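Local coordinates for protein pantothenate synthetase (Francisella tularensis subsp. tularensis, PDB 3N8H) that probably catalyses the ATP-dependent condensation of pantoate with beta-alanine to pantothenate through a pantoyl-adenylate intermediate, working as a homodimer, at residues V52-I57 with V89-N94; Q63-N68 with S123-F128; L113-I118 with Q156-K161; Y206-Q211 with N222-T227. All coordinates share one frame; numbering follows the deposited sequence.

Contact 1 of 4, residues V52-I57 with V89-N94; sequences VVIVSI and VDVLFN
D90 turns CG beside its own backbone N (chi1 -55°), whereas N94 holds CG anti to N, which puts the D90 carboxylate and the N94 amide at the two ends of V52-I57. Between D90 and N94 the two strands pair in parallel through their backbones: V55 donates N-H to V91 O almost along the C=O axis (3.0 Å), V55 O receives F93 N nearly straight (172°), and V53 O and I57 N extend the pattern. Side chains take over at both ends. D90 OD1 accepts V53 N at 2.8 Å through its anti lone pair, and N94 ND2 reaches I57 O at 2.9 Å, from above the carbonyl plane. On one face V55 CG2 crosses V89 CG1 at 3.9 Å, and L92 CD2 leans on I57 CG1 beneath helix 77-86; on the other, I54 lies alongside V91, with F13 over both. Strand 52-57 also pairs with strand 26-31 on its far side. Peptide groups in this buried sheet are thus satisfied largely by one another, with D90 and N94 adding polar side-chain groups.

Contact 2 of 4, residues Q63-N68 with S123-F128; sequences QFNNPN and SRPGHF. With PRO (proline), chain C.
Q63 and H127 bring their CA atoms to 4.4 Å where the turn at Q63 meets the start of helix 127-142, with G126 (positive phi, 84°) as its N-cap residue. H127 holds CG anti to its backbone N, and its ND1 donates to Q63 O at 2.8 Å, in the ring plane and on a carbonyl lone pair, which fixes the rotation of the imidazole. R124, bent at chi3 (62°), lays its guanidinium over a face of that ring: H127 ND1 sits 3.4 Å above the guanidinium plane, over its centre. N65 crosses R124 at about a right angle, and its OD1 takes R124 NE in plane at 2.9 Å plus a weak bond from NH2. A water bridges N65 OD1 and N66 N. R124 NH1 makes a weak bond to O of the bound proline at 3.4 Å, and the H127 edge meets proline CB through CE1 at 3.5 Å. N65 is thus a second-shell support for R124, while the carbonyl of Q63, itself a pocket residue, orients H127. Behind Q63 stand M131 and V134 of helix 127-142; F64 meets the rings of Y70 and Y73 edge-to-face, while S123 bonds R251 and touches strand 230-237.

Contact 3 of 4, residues L113-I118 with Q156-K161; sequences LEIANI and QVMLIK. With PRO (proline), chain C.
Between L113-I118, with its short, weakly bonded helix, and Q156-K161 the contact is apolar packing, with no hydrogen bond across. L159 carries most of it with a single methyl: with CG beside the backbone N (chi1 -71°) and chi2 extended, CD2 reaches I115 CG2 at 3.7 Å, L113 CD1 at 4.1 Å and A116 CB at 4.3 Å. I115 divides its branches, since CG1 lies anti to N (chi1 -165°) and meets the SE atom of selenomethionine M158 obliquely at 3.8 Å, while CG2 goes to L159. Polar contacts lie beside this patch: Q155 NE2 bonds the carbonyls of I115 and I118, tying the short helix to the long one. In the ligand site, Q156 OE1 is hydrogen-bonded to a glycerol, probably from the crystallisation liquor, and lies 3.1 Å from CG of the bound proline; Q156 also touches AMP. Helix 154-166 thus turns one side to the pocket and packs V157 and I160 on strands 146-150 and 172-176, as a helix does against the parallel sheet of a Rossmann-like HUP domain.

Contact 4 of 4, residues Y206-Q211 with N222-T227; sequences YEILRQ and NKINST
Two consecutive helices, 196-210 and 217-225, pack here as a helical pair next to the antiparallel sheet of strands 230-237, 240-247 and 250-257, and I208 is the principal side chain between them. Its CB points at the other helix. CG1 lies beside the backbone N (chi1 -68°) and chi2 is extended (172°), so CD1 is carried far forward and lodges against the last turn of helix 217-225, 3.6 Å from K223 O. There it also meets T227 CG2 tip to tip at 3.7 Å. The second branch, CG2, runs obliquely past K223 CB at 4.1 Å. Next to this, L209 and I224 cross at about a right angle, with L209 CD2 against I224 CD1 at 4.0 Å. The other leucine methyl, CD1, rests over the centre of the Y206 ring of its own helix, and P262 touches L209 as well. I201 and I205, also of helix 196-210, touch T227 too. Carbonyls in the C-terminal part of helix 217-225 are taken up by side-chain hydroxyls: S226 OG donates to K223 O at 2.9 Å, from above the carbonyl plane, and I224 O receives both T227 N and T227 OG1, the hydroxyl lying in the carbonyl plane at 2.8 Å.

Contacts 1 and 2 interleave along the chain, as do contacts 2 and 3, whereas contact 4 follows all three. Contact 1 belongs to the parallel sheet; strand 52-57 leads on toward 63-68, although the centres of contacts 1 and 2 stand 26 Å apart. Contacts 2 and 3 are neighbours, 15 Å between centres, and touch where F128 CG meets L159 CD1 at 3.4 Å; both also reach the bound proline, so helices 127-142 and 154-166 together line that pocket. The centre of contact 4 lies about 38 Å from that of contact 1, across the chain's centre, near the antiparallel sheet. This is consistent with the family's active site, between Rossmann-like and C-terminal domains.

Contact 1 of 4, residues V52-I57 with V89-N94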
loop_
_atom_site.group_PDB
_atom_site.type_symbol
_atom_site.label_atom_id
_atom_site.label_comp_id
_atom_site.label_asym_id
_atom_site.label_seq_id
_atom_site.Cartn_x
_atom_site.Cartn_y
_atom_site.Cartn_z
ATOM N N VAL A 52 17.786 19.317 6.200
ATOM C CA VAL A 52 17.500 19.157 4.783
ATOM C C VAL A 52 15.996 19.206 4.569
ATOM O O VAL A 52 15.236 18.486 5.225
ATOM C CB VAL A 52 18.042 17.831 4.248
ATOM C CG1 VAL A 52 17.841 17.729 2.742
ATOM C CG2 VAL A 52 19.508 17.673 4.622
ATOM N N VAL A 53 15.563 20.075 3.665
ATOM C CA VAL A 53 14.149 20.151 3.319
ATOM C C VAL A 53 13.992 19.765 1.868
ATOM O O VAL A 53 14.739 20.233 0.983
ATOM C CB VAL A 53 13.535 21.566 3.584
ATOM C CG1 VAL A 53 12.051 21.635 3.126
ATOM C CG2 VAL A 53 13.639 21.910 5.050
ATOM N N ILE A 54 13.035 18.874 1.659
ATOM C CA ILE A 54 12.637 18.394 0.354
ATOM C C ILE A 54 11.204 18.815 0.107
ATOM O O ILE A 54 10.325 18.630 0.963
ATOM C CB ILE A 54 12.651 16.848 0.308
ATOM C CG1 ILE A 54 14.054 16.305 0.575
ATOM C CG2 ILE A 54 12.074 16.330 -1.011
ATOM C CD1 ILE A 54 14.085 14.777 0.733
ATOM N N VAL A 55 10.954 19.364 -1.069
ATOM C CA VAL A 55 9.591 19.701 -1.473
ATOM C C VAL A 55 9.297 18.930 -2.754
ATOM O O VAL A 55 10.114 18.941 -3.678
ATOM C CB VAL A 55 9.446 21.223 -1.712
ATOM C CG1 VAL A 55 8.119 21.557 -2.409
ATOM C CG2 VAL A 55 9.589 21.997 -0.386
ATOM N N SER A 56 8.173 18.222 -2.803
ATOM C CA SER A 56 7.781 17.585 -4.057
ATOM C C SER A 56 6.706 18.443 -4.738
ATOM O O SER A 56 5.958 19.168 -4.080
ATOM C CB SER A 56 7.317 16.121 -3.877
ATOM O OG SER A 56 6.168 15.971 -3.024
ATOM N N ILE A 57 6.689 18.390 -6.058
ATOM C CA ILE A 57 5.618 18.948 -6.857
ATOM C C ILE A 57 5.254 17.878 -7.863
ATOM O O ILE A 57 6.071 17.472 -8.711
ATOM C CB ILE A 57 6.042 20.224 -7.592
ATOM C CG1 ILE A 57 6.257 21.367 -6.592
ATOM C CG2 ILE A 57 5.008 20.619 -8.670
ATOM C CD1 ILE A 57 6.792 22.642 -7.250
ATOM N N VAL A 89 15.104 26.165 -0.161
ATOM C CA VAL A 89 14.769 24.744 -0.189
ATOM C C VAL A 89 15.914 23.934 -0.803
ATOM O O VAL A 89 16.438 24.295 -1.844
ATOM C CB VAL A 89 13.449 24.470 -0.964
ATOM C CG1 VAL A 89 13.299 22.982 -1.220
ATOM C CG2 VAL A 89 12.252 24.988 -0.169
ATOM N N ASP A 90 16.292 22.835 -0.154
ATOM C CA ASP A 90 17.452 22.063 -0.574
ATOM C C ASP A 90 17.178 21.234 -1.821
ATOM O O ASP A 90 17.980 21.249 -2.753
ATOM C CB ASP A 90 17.980 21.197 0.577
ATOM C CG ASP A 90 18.284 22.018 1.820
ATOM O OD1 ASP A 90 17.525 21.909 2.807
ATOM O OD2 ASP A 90 19.261 22.805 1.795
ATOM N N VAL A 91 16.045 20.531 -1.860
ATOM C CA VAL A 91 15.746 19.670 -3.011
ATOM C C VAL A 91 14.327 19.839 -3.515
ATOM O O VAL A 91 13.382 19.742 -2.736
ATOM C CB VAL A 91 15.923 18.158 -2.693
ATOM C CG1 VAL A 91 15.704 17.328 -3.950
ATOM C CG2 VAL A 91 17.292 17.882 -2.105
ATOM N N LEU A 92 14.183 20.088 -4.814
ATOM C CA LEU A 92 12.878 20.011 -5.474
ATOM C C LEU A 92 12.782 18.648 -6.151
ATOM O O LEU A 92 13.596 18.313 -7.022
ATOM C CB LEU A 92 12.746 21.071 -6.560
ATOM C CG LEU A 92 11.347 21.456 -7.064
ATOM C CD1 LEU A 92 11.267 21.630 -8.585
ATOM C CD2 LEU A 92 10.241 20.554 -6.534
ATOM N N PHE A 93 11.779 17.870 -5.767
ATOM C CA PHE A 93 11.515 16.606 -6.432
ATOM C C PHE A 93 10.265 16.756 -7.273
ATOM O O PHE A 93 9.151 16.853 -6.746
ATOM C CB PHE A 93 11.310 15.492 -5.416
ATOM C CG PHE A 93 11.001 14.170 -6.034
ATOM C CD1 PHE A 93 11.723 13.715 -7.120
ATOM C CD2 PHE A 93 9.985 13.372 -5.524
ATOM C CE1 PHE A 93 11.441 12.477 -7.687
ATOM C CE2 PHE A 93 9.707 12.143 -6.082
ATOM C CZ PHE A 93 10.427 11.695 -7.164
ATOM N N ASN A 94 10.460 16.747 -8.583
ATOM C CA ASN A 94 9.418 17.064 -9.537
ATOM C C ASN A 94 9.351 15.948 -10.579
ATOM O O ASN A 94 9.868 16.105 -11.698
ATOM C CB ASN A 94 9.779 18.395 -10.198
ATOM C CG ASN A 94 8.802 18.807 -11.258
ATOM O OD1 ASN A 94 9.194 19.347 -12.298
ATOM N ND2 ASN A 94 7.519 18.554 -11.009
#

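Contact 2 of 4, residues Q63-N68 with S123-F128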
loop_
_atom_site.group_PDB
_atom_site.type_symbol
_atom_site.label_atom_id
_atom_site.label_comp_id
_atom_site.label_asym_id
_atom_site.label_seq_id
_atom_site.Cartn_x
_atom_site.Cartn_y
_atom_site.Cartn_z
ATOM N N GLN A 63 -5.746 10.876 -8.135
ATOM C CA GLN A 63 -6.590 11.432 -7.094
ATOM C C GLN A 63 -7.592 12.471 -7.594
ATOM O O GLN A 63 -8.391 13.003 -6.812
ATOM C CB GLN A 63 -5.739 11.983 -5.954
ATOM C CG GLN A 63 -5.001 13.282 -6.226
ATOM C CD GLN A 63 -4.136 13.658 -5.043
ATOM O OE1 GLN A 63 -4.344 14.691 -4.387
ATOM N NE2 GLN A 63 -3.169 12.805 -4.740
ATOM N N PHE A 64 -7.545 12.782 -8.883
ATOM C CA PHE A 64 -8.572 13.671 -9.445
ATOM C C PHE A 64 -9.729 12.812 -9.862
ATOM O O PHE A 64 -9.616 12.030 -10.802
ATOM C CB PHE A 64 -8.044 14.438 -10.647
ATOM C CG PHE A 64 -7.100 15.538 -10.276
ATOM C CD1 PHE A 64 -7.518 16.875 -10.302
ATOM C CD2 PHE A 64 -5.804 15.237 -9.864
ATOM C CE1 PHE A 64 -6.648 17.892 -9.940
ATOM C CE2 PHE A 64 -4.934 16.244 -9.488
ATOM C CZ PHE A 64 -5.353 17.577 -9.525
ATOM N N ASN A 65 -10.835 12.915 -9.146
ATOM C CA ASN A 65 -12.057 12.230 -9.585
ATOM C C ASN A 65 -12.761 12.979 -10.749
ATOM O O ASN A 65 -13.608 12.429 -11.448
ATOM C CB ASN A 65 -13.017 12.050 -8.412
ATOM C CG ASN A 65 -13.289 13.358 -7.691
ATOM O OD1 ASN A 65 -12.373 13.966 -7.120
ATOM N ND2 ASN A 65 -14.548 13.820 -7.740
ATOM N N ASN A 66 -12.392 14.230 -10.967
ATOM C CA ASN A 66 -13.056 15.047 -11.988
ATOM C C ASN A 66 -12.080 15.459 -13.100
ATOM O O ASN A 66 -11.093 16.153 -12.836
ATOM C CB ASN A 66 -13.647 16.280 -11.313
ATOM C CG ASN A 66 -14.441 17.145 -12.258
ATOM O OD1 ASN A 66 -13.893 17.773 -13.160
ATOM N ND2 ASN A 66 -15.740 17.212 -12.033
ATOM N N PRO A 67 -12.357 15.051 -14.352
ATOM C CA PRO A 67 -11.393 15.270 -15.436
ATOM C C PRO A 67 -11.109 16.744 -15.684
ATOM O O PRO A 67 -9.960 17.156 -15.913
ATOM C CB PRO A 67 -12.075 14.639 -16.662
ATOM C CG PRO A 67 -13.020 13.651 -16.102
ATOM C CD PRO A 67 -13.485 14.200 -14.770
ATOM N N ASN A 68 -12.162 17.550 -15.643
ATOM C CA ASN A 68 -12.006 18.985 -15.902
ATOM C C ASN A 68 -11.134 19.633 -14.835
ATOM O O ASN A 68 -10.264 20.471 -15.115
ATOM C CB ASN A 68 -13.364 19.677 -15.980
ATOM C CG ASN A 68 -13.277 21.049 -16.622
ATOM O OD1 ASN A 68 -12.833 21.189 -17.773
ATOM N ND2 ASN A 68 -13.696 22.074 -15.884
ATOM N N SER A 123 -17.872 12.929 -1.219
ATOM C CA SER A 123 -17.949 13.984 -2.214
ATOM C C SER A 123 -16.990 13.695 -3.378
ATOM O O SER A 123 -17.285 14.015 -4.531
ATOM C CB SER A 123 -17.608 15.320 -1.539
ATOM O OG SER A 123 -18.077 16.418 -2.275
ATOM N N ARG A 124 -15.846 13.087 -3.086
ATOM C CA ARG A 124 -14.871 12.787 -4.145
ATOM C C ARG A 124 -14.559 11.288 -4.223
ATOM O O ARG A 124 -13.542 10.816 -3.700
ATOM C CB ARG A 124 -13.580 13.584 -3.968
ATOM C CG ARG A 124 -13.786 15.096 -3.790
ATOM C CD ARG A 124 -12.433 15.811 -3.697
ATOM N NE ARG A 124 -11.643 15.650 -4.917
ATOM C CZ ARG A 124 -10.426 16.146 -5.091
ATOM N NH1 ARG A 124 -9.858 16.852 -4.116
ATOM N NH2 ARG A 124 -9.788 15.956 -6.253
ATOM N N PRO A 125 -15.447 10.529 -4.865
ATOM C CA PRO A 125 -15.222 9.096 -4.865
ATOM C C PRO A 125 -13.868 8.763 -5.489
ATOM O O PRO A 125 -13.553 9.243 -6.588
ATOM C CB PRO A 125 -16.366 8.565 -5.733
ATOM C CG PRO A 125 -17.465 9.587 -5.565
ATOM C CD PRO A 125 -16.767 10.906 -5.401
ATOM N N GLY A 126 -13.063 7.958 -4.790
ATOM C CA GLY A 126 -11.811 7.475 -5.355
ATOM C C GLY A 126 -10.660 8.460 -5.190
ATOM O O GLY A 126 -9.498 8.139 -5.487
ATOM N N HIS A 127 -10.961 9.653 -4.690
ATOM C CA HIS A 127 -9.900 10.623 -4.385
ATOM C C HIS A 127 -8.921 10.101 -3.304
ATOM O O HIS A 127 -7.715 10.201 -3.470
ATOM C CB HIS A 127 -10.495 11.958 -3.932
ATOM C CG HIS A 127 -9.494 12.887 -3.317
ATOM N ND1 HIS A 127 -8.509 13.517 -4.052
ATOM C CD2 HIS A 127 -9.315 13.288 -2.031
ATOM C CE1 HIS A 127 -7.769 14.265 -3.250
ATOM N NE2 HIS A 127 -8.229 14.138 -2.017
ATOM N N PHE A 128 -9.441 9.551 -2.207
ATOM C CA PHE A 128 -8.579 9.202 -1.062
ATOM C C PHE A 128 -7.683 8.017 -1.402
ATOM O O PHE A 128 -6.557 7.906 -0.889
ATOM C CB PHE A 128 -9.411 8.924 0.220
ATOM C CG PHE A 128 -9.855 10.182 0.962
ATOM C CD1 PHE A 128 -9.083 11.338 0.932
ATOM C CD2 PHE A 128 -11.028 10.189 1.713
ATOM C CE1 PHE A 128 -9.466 12.492 1.617
ATOM C CE2 PHE A 128 -11.418 11.333 2.403
ATOM C CZ PHE A 128 -10.633 12.488 2.349
HETATM N N PRO C . -5.251 18.991 -2.567
HETATM C CA PRO C . -5.356 17.633 -3.091
HETATM C C PRO C . -6.335 17.590 -4.265
HETATM O O PRO C . -7.018 18.591 -4.521
HETATM C CB PRO C . -5.911 16.851 -1.899
HETATM C CG PRO C . -5.377 17.578 -0.710
HETATM C CD PRO C . -5.337 19.035 -1.097
HETATM O O HOH W 1 -11.077 16.203 -9.007
#

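Contact 3 of 4, residues L113-I118 with Q156-K161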
loop_
_atom_site.group_PDB
_atom_site.type_symbol
_atom_site.label_atom_id
_atom_site.label_comp_id
_atom_site.label_asym_id
_atom_site.label_seq_id
_atom_site.Cartn_x
_atom_site.Cartn_y
_atom_site.Cartn_z
ATOM N N LEU A 113 -12.704 2.544 5.989
ATOM C CA LEU A 113 -12.989 3.060 7.320
ATOM C C LEU A 113 -13.857 4.305 7.262
ATOM O O LEU A 113 -13.972 4.945 6.222
ATOM C CB LEU A 113 -11.713 3.337 8.123
ATOM C CG LEU A 113 -10.375 3.853 7.552
ATOM C CD1 LEU A 113 -10.425 4.470 6.157
ATOM C CD2 LEU A 113 -9.692 4.790 8.540
ATOM N N GLU A 114 -14.455 4.651 8.397
ATOM C CA GLU A 114 -15.469 5.705 8.443
ATOM C C GLU A 114 -15.013 7.073 7.946
ATOM O O GLU A 114 -15.660 7.696 7.093
ATOM C CB GLU A 114 -16.046 5.820 9.851
ATOM C CG GLU A 114 -17.370 5.105 9.990
ATOM C CD GLU A 114 -18.450 5.725 9.115
ATOM O OE1 GLU A 114 -18.768 5.142 8.051
ATOM O OE2 GLU A 114 -18.976 6.798 9.492
ATOM N N ILE A 115 -13.897 7.536 8.477
ATOM C CA ILE A 115 -13.403 8.857 8.105
ATOM C C ILE A 115 -13.231 9.005 6.593
ATOM O O ILE A 115 -13.259 10.106 6.069
ATOM C CB ILE A 115 -12.085 9.195 8.818
ATOM C CG1 ILE A 115 -11.789 10.693 8.697
ATOM C CG2 ILE A 115 -10.934 8.360 8.251
ATOM C CD1 ILE A 115 -12.933 11.581 9.147
ATOM N N ALA A 116 -13.065 7.897 5.887
ATOM C CA ALA A 116 -12.862 7.961 4.441
ATOM C C ALA A 116 -14.170 7.978 3.677
ATOM O O ALA A 116 -14.182 8.259 2.481
ATOM C CB ALA A 116 -12.017 6.800 3.974
ATOM N N ASN A 117 -15.261 7.656 4.378
ATOM C CA ASN A 117 -16.564 7.459 3.765
ATOM C C ASN A 117 -17.478 8.669 3.856
ATOM O O ASN A 117 -18.586 8.654 3.314
ATOM C CB ASN A 117 -17.288 6.284 4.426
ATOM C CG ASN A 117 -16.701 4.953 4.052
ATOM O OD1 ASN A 117 -16.075 4.805 3.004
ATOM N ND2 ASN A 117 -16.908 3.961 4.905
ATOM N N ILE A 118 -17.027 9.698 4.558
ATOM C CA ILE A 118 -17.832 10.903 4.755
ATOM C C ILE A 118 -17.163 12.131 4.153
ATOM O O ILE A 118 -16.005 12.066 3.712
ATOM C CB ILE A 118 -18.074 11.158 6.253
ATOM C CG1 ILE A 118 -16.734 11.228 7.002
ATOM C CG2 ILE A 118 -19.017 10.055 6.852
ATOM C CD1 ILE A 118 -16.814 11.779 8.429
ATOM N N GLN A 156 -7.441 14.054 5.024
ATOM C CA GLN A 156 -6.113 13.731 4.495
ATOM C C GLN A 156 -5.092 13.513 5.627
ATOM O O GLN A 156 -4.364 12.521 5.628
ATOM C CB GLN A 156 -5.618 14.871 3.592
ATOM C CG GLN A 156 -4.208 14.634 3.077
ATOM C CD GLN A 156 -3.898 15.443 1.863
ATOM O OE1 GLN A 156 -4.256 15.068 0.743
ATOM N NE2 GLN A 156 -3.242 16.575 2.068
ATOM N N VAL A 157 -5.009 14.454 6.570
ATOM C CA VAL A 157 -4.077 14.292 7.697
ATOM C C VAL A 157 -4.316 12.986 8.465
ATOM O O VAL A 157 -3.376 12.209 8.689
ATOM C CB VAL A 157 -4.171 15.471 8.690
ATOM C CG1 VAL A 157 -3.423 15.135 9.972
ATOM C CG2 VAL A 157 -3.613 16.741 8.080
HETATM N N MSE A 158 -5.572 12.750 8.865
HETATM C CA MSE A 158 -5.948 11.559 9.637
HETATM C C MSE A 158 -5.609 10.291 8.871
HETATM O O MSE A 158 -5.059 9.342 9.421
HETATM C CB MSE A 158 -7.446 11.580 9.957
HETATM C CG MSE A 158 -7.900 12.775 10.776
HETATM SE SE MSE A 158 -9.807 12.680 11.241
HETATM C CE MSE A 158 -9.855 10.944 12.144
ATOM N N LEU A 159 -5.933 10.289 7.589
ATOM C CA LEU A 159 -5.647 9.157 6.735
ATOM C C LEU A 159 -4.137 8.931 6.595
ATOM O O LEU A 159 -3.661 7.792 6.618
ATOM C CB LEU A 159 -6.292 9.366 5.353
ATOM C CG LEU A 159 -7.802 9.269 5.302
ATOM C CD1 LEU A 159 -8.310 9.535 3.889
ATOM C CD2 LEU A 159 -8.222 7.873 5.803
ATOM N N ILE A 160 -3.368 10.010 6.469
ATOM C CA ILE A 160 -1.937 9.821 6.317
ATOM C C ILE A 160 -1.325 9.316 7.645
ATOM O O ILE A 160 -0.361 8.550 7.640
ATOM C CB ILE A 160 -1.236 11.106 5.770
ATOM C CG1 ILE A 160 -1.618 11.335 4.297
ATOM C CG2 ILE A 160 0.296 11.028 5.928
ATOM C CD1 ILE A 160 -1.081 12.677 3.759
ATOM N N LYS A 161 -1.903 9.714 8.775
ATOM C CA LYS A 161 -1.383 9.243 10.070
ATOM C C LYS A 161 -1.648 7.751 10.161
ATOM O O LYS A 161 -0.819 6.994 10.672
ATOM C CB LYS A 161 -2.010 9.992 11.261
ATOM C CG LYS A 161 -1.608 11.470 11.395
ATOM C CD LYS A 161 -2.352 12.154 12.560
ATOM C CE LYS A 161 -1.699 13.482 12.979
ATOM N NZ LYS A 161 -2.535 14.198 14.030
HETATM N N PRO C . -5.251 18.991 -2.567
HETATM C CA PRO C . -5.356 17.633 -3.091
HETATM C C PRO C . -6.335 17.590 -4.265
HETATM O O PRO C . -7.018 18.591 -4.521
HETATM C CB PRO C . -5.911 16.851 -1.899
HETATM C CG PRO C . -5.377 17.578 -0.710
HETATM C CD PRO C . -5.337 19.035 -1.097
#

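Contact 4 of 4, residues Y206-Q211 with N222-T227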
loop_
_atom_site.group_PDB
_atom_site.type_symbol
_atom_site.label_atom_id
_atom_site.label_comp_id
_atom_site.label_asym_id
_atom_site.label_seq_id
_atom_site.Cartn_x
_atom_site.Cartn_y
_atom_site.Cartn_z
ATOM N N TYR A 206 -17.245 34.127 3.326
ATOM C CA TYR A 206 -16.502 34.176 4.577
ATOM C C TYR A 206 -16.921 35.319 5.511
ATOM O O TYR A 206 -16.662 35.270 6.719
ATOM C CB TYR A 206 -14.996 34.105 4.331
ATOM C CG TYR A 206 -14.608 32.672 4.168
ATOM C CD1 TYR A 206 -14.074 31.948 5.230
ATOM C CD2 TYR A 206 -14.875 32.004 2.980
ATOM C CE1 TYR A 206 -13.768 30.599 5.086
ATOM C CE2 TYR A 206 -14.585 30.667 2.834
ATOM C CZ TYR A 206 -14.032 29.973 3.891
ATOM O OH TYR A 206 -13.758 28.647 3.717
ATOM N N GLU A 207 -17.600 36.315 4.951
ATOM C CA GLU A 207 -18.165 37.383 5.748
ATOM C C GLU A 207 -19.357 36.789 6.482
ATOM O O GLU A 207 -19.628 37.110 7.631
ATOM C CB GLU A 207 -18.606 38.523 4.831
ATOM C CG GLU A 207 -18.962 39.821 5.532
ATOM C CD GLU A 207 -19.220 40.960 4.545
ATOM O OE1 GLU A 207 -20.286 41.610 4.654
ATOM O OE2 GLU A 207 -18.359 41.199 3.661
ATOM N N ILE A 208 -20.046 35.887 5.800
ATOM C CA ILE A 208 -21.187 35.172 6.371
ATOM C C ILE A 208 -20.737 34.183 7.439
ATOM O O ILE A 208 -21.298 34.124 8.529
ATOM C CB ILE A 208 -21.954 34.430 5.257
ATOM C CG1 ILE A 208 -22.645 35.439 4.325
ATOM C CG2 ILE A 208 -22.947 33.430 5.840
ATOM C CD1 ILE A 208 -23.265 34.817 3.106
ATOM N N LEU A 209 -19.723 33.401 7.117
ATOM C CA LEU A 209 -19.239 32.401 8.053
ATOM C C LEU A 209 -18.780 33.042 9.361
ATOM O O LEU A 209 -19.088 32.550 10.438
ATOM C CB LEU A 209 -18.118 31.568 7.415
ATOM C CG LEU A 209 -18.568 30.601 6.298
ATOM C CD1 LEU A 209 -17.359 30.001 5.539
ATOM C CD2 LEU A 209 -19.505 29.505 6.853
ATOM N N ARG A 210 -18.056 34.152 9.261
ATOM C CA ARG A 210 -17.520 34.836 10.447
ATOM C C ARG A 210 -18.578 35.360 11.411
ATOM O O ARG A 210 -18.325 35.469 12.604
ATOM C CB ARG A 210 -16.591 35.972 10.033
ATOM C CG ARG A 210 -15.195 35.482 9.850
ATOM C CD ARG A 210 -14.210 36.604 9.647
ATOM N NE ARG A 210 -12.870 36.033 9.614
ATOM C CZ ARG A 210 -11.800 36.654 9.142
ATOM N NH1 ARG A 210 -11.902 37.888 8.666
ATOM N NH2 ARG A 210 -10.629 36.033 9.160
ATOM N N GLN A 211 -19.749 35.696 10.886
ATOM C CA GLN A 211 -20.876 36.126 11.707
ATOM C C GLN A 211 -21.785 34.989 12.191
ATOM O O GLN A 211 -22.789 35.248 12.840
ATOM C CB GLN A 211 -21.743 37.116 10.920
ATOM C CG GLN A 211 -20.982 38.286 10.332
ATOM C CD GLN A 211 -21.856 39.141 9.437
ATOM O OE1 GLN A 211 -22.932 38.717 9.016
ATOM N NE2 GLN A 211 -21.396 40.352 9.142
ATOM N N ASN A 222 -28.472 28.242 2.910
ATOM C CA ASN A 222 -29.224 29.182 2.069
ATOM C C ASN A 222 -28.495 30.506 1.889
ATOM O O ASN A 222 -28.537 31.090 0.818
ATOM C CB ASN A 222 -30.614 29.429 2.646
ATOM C CG ASN A 222 -31.495 28.190 2.604
ATOM O OD1 ASN A 222 -31.200 27.225 1.896
ATOM N ND2 ASN A 222 -32.577 28.207 3.380
ATOM N N LYS A 223 -27.836 30.988 2.942
ATOM C CA LYS A 223 -27.108 32.252 2.845
ATOM C C LYS A 223 -25.895 32.127 1.940
ATOM O O LYS A 223 -25.634 33.005 1.125
ATOM C CB LYS A 223 -26.709 32.786 4.223
ATOM C CG LYS A 223 -27.882 33.380 4.977
ATOM C CD LYS A 223 -27.834 32.987 6.430
ATOM C CE LYS A 223 -26.997 33.959 7.230
ATOM N NZ LYS A 223 -27.833 34.583 8.293
ATOM N N ILE A 224 -25.166 31.027 2.084
ATOM C CA ILE A 224 -24.029 30.753 1.223
ATOM C C ILE A 224 -24.443 30.571 -0.250
ATOM O O ILE A 224 -23.820 31.131 -1.148
ATOM C CB ILE A 224 -23.276 29.565 1.751
ATOM C CG1 ILE A 224 -22.559 29.985 3.030
ATOM C CG2 ILE A 224 -22.315 28.999 0.703
ATOM C CD1 ILE A 224 -22.012 28.834 3.806
ATOM N N ASN A 225 -25.507 29.820 -0.489
ATOM C CA ASN A 225 -26.006 29.645 -1.852
ATOM C C ASN A 225 -26.529 30.947 -2.458
ATOM O O ASN A 225 -26.533 31.116 -3.671
ATOM C CB ASN A 225 -27.069 28.532 -1.920
ATOM C CG ASN A 225 -26.464 27.130 -1.773
ATOM O OD1 ASN A 225 -25.254 26.930 -1.945
ATOM N ND2 ASN A 225 -27.310 26.151 -1.443
ATOM N N SER A 226 -26.943 31.892 -1.622
ATOM C CA SER A 226 -27.472 33.130 -2.163
ATOM C C SER A 226 -26.362 34.074 -2.660
ATOM O O SER A 226 -26.651 35.094 -3.272
ATOM C CB SER A 226 -28.407 33.834 -1.169
ATOM O OG SER A 226 -27.666 34.523 -0.182
ATOM N N THR A 227 -25.098 33.726 -2.416
ATOM C CA THR A 227 -23.999 34.543 -2.915
ATOM C C THR A 227 -23.705 34.173 -4.352
ATOM O O THR A 227 -22.957 34.870 -5.035
ATOM C CB THR A 227 -22.706 34.303 -2.116
ATOM O OG1 THR A 227 -22.196 32.994 -2.418
ATOM C CG2 THR A 227 -22.971 34.423 -0.601
#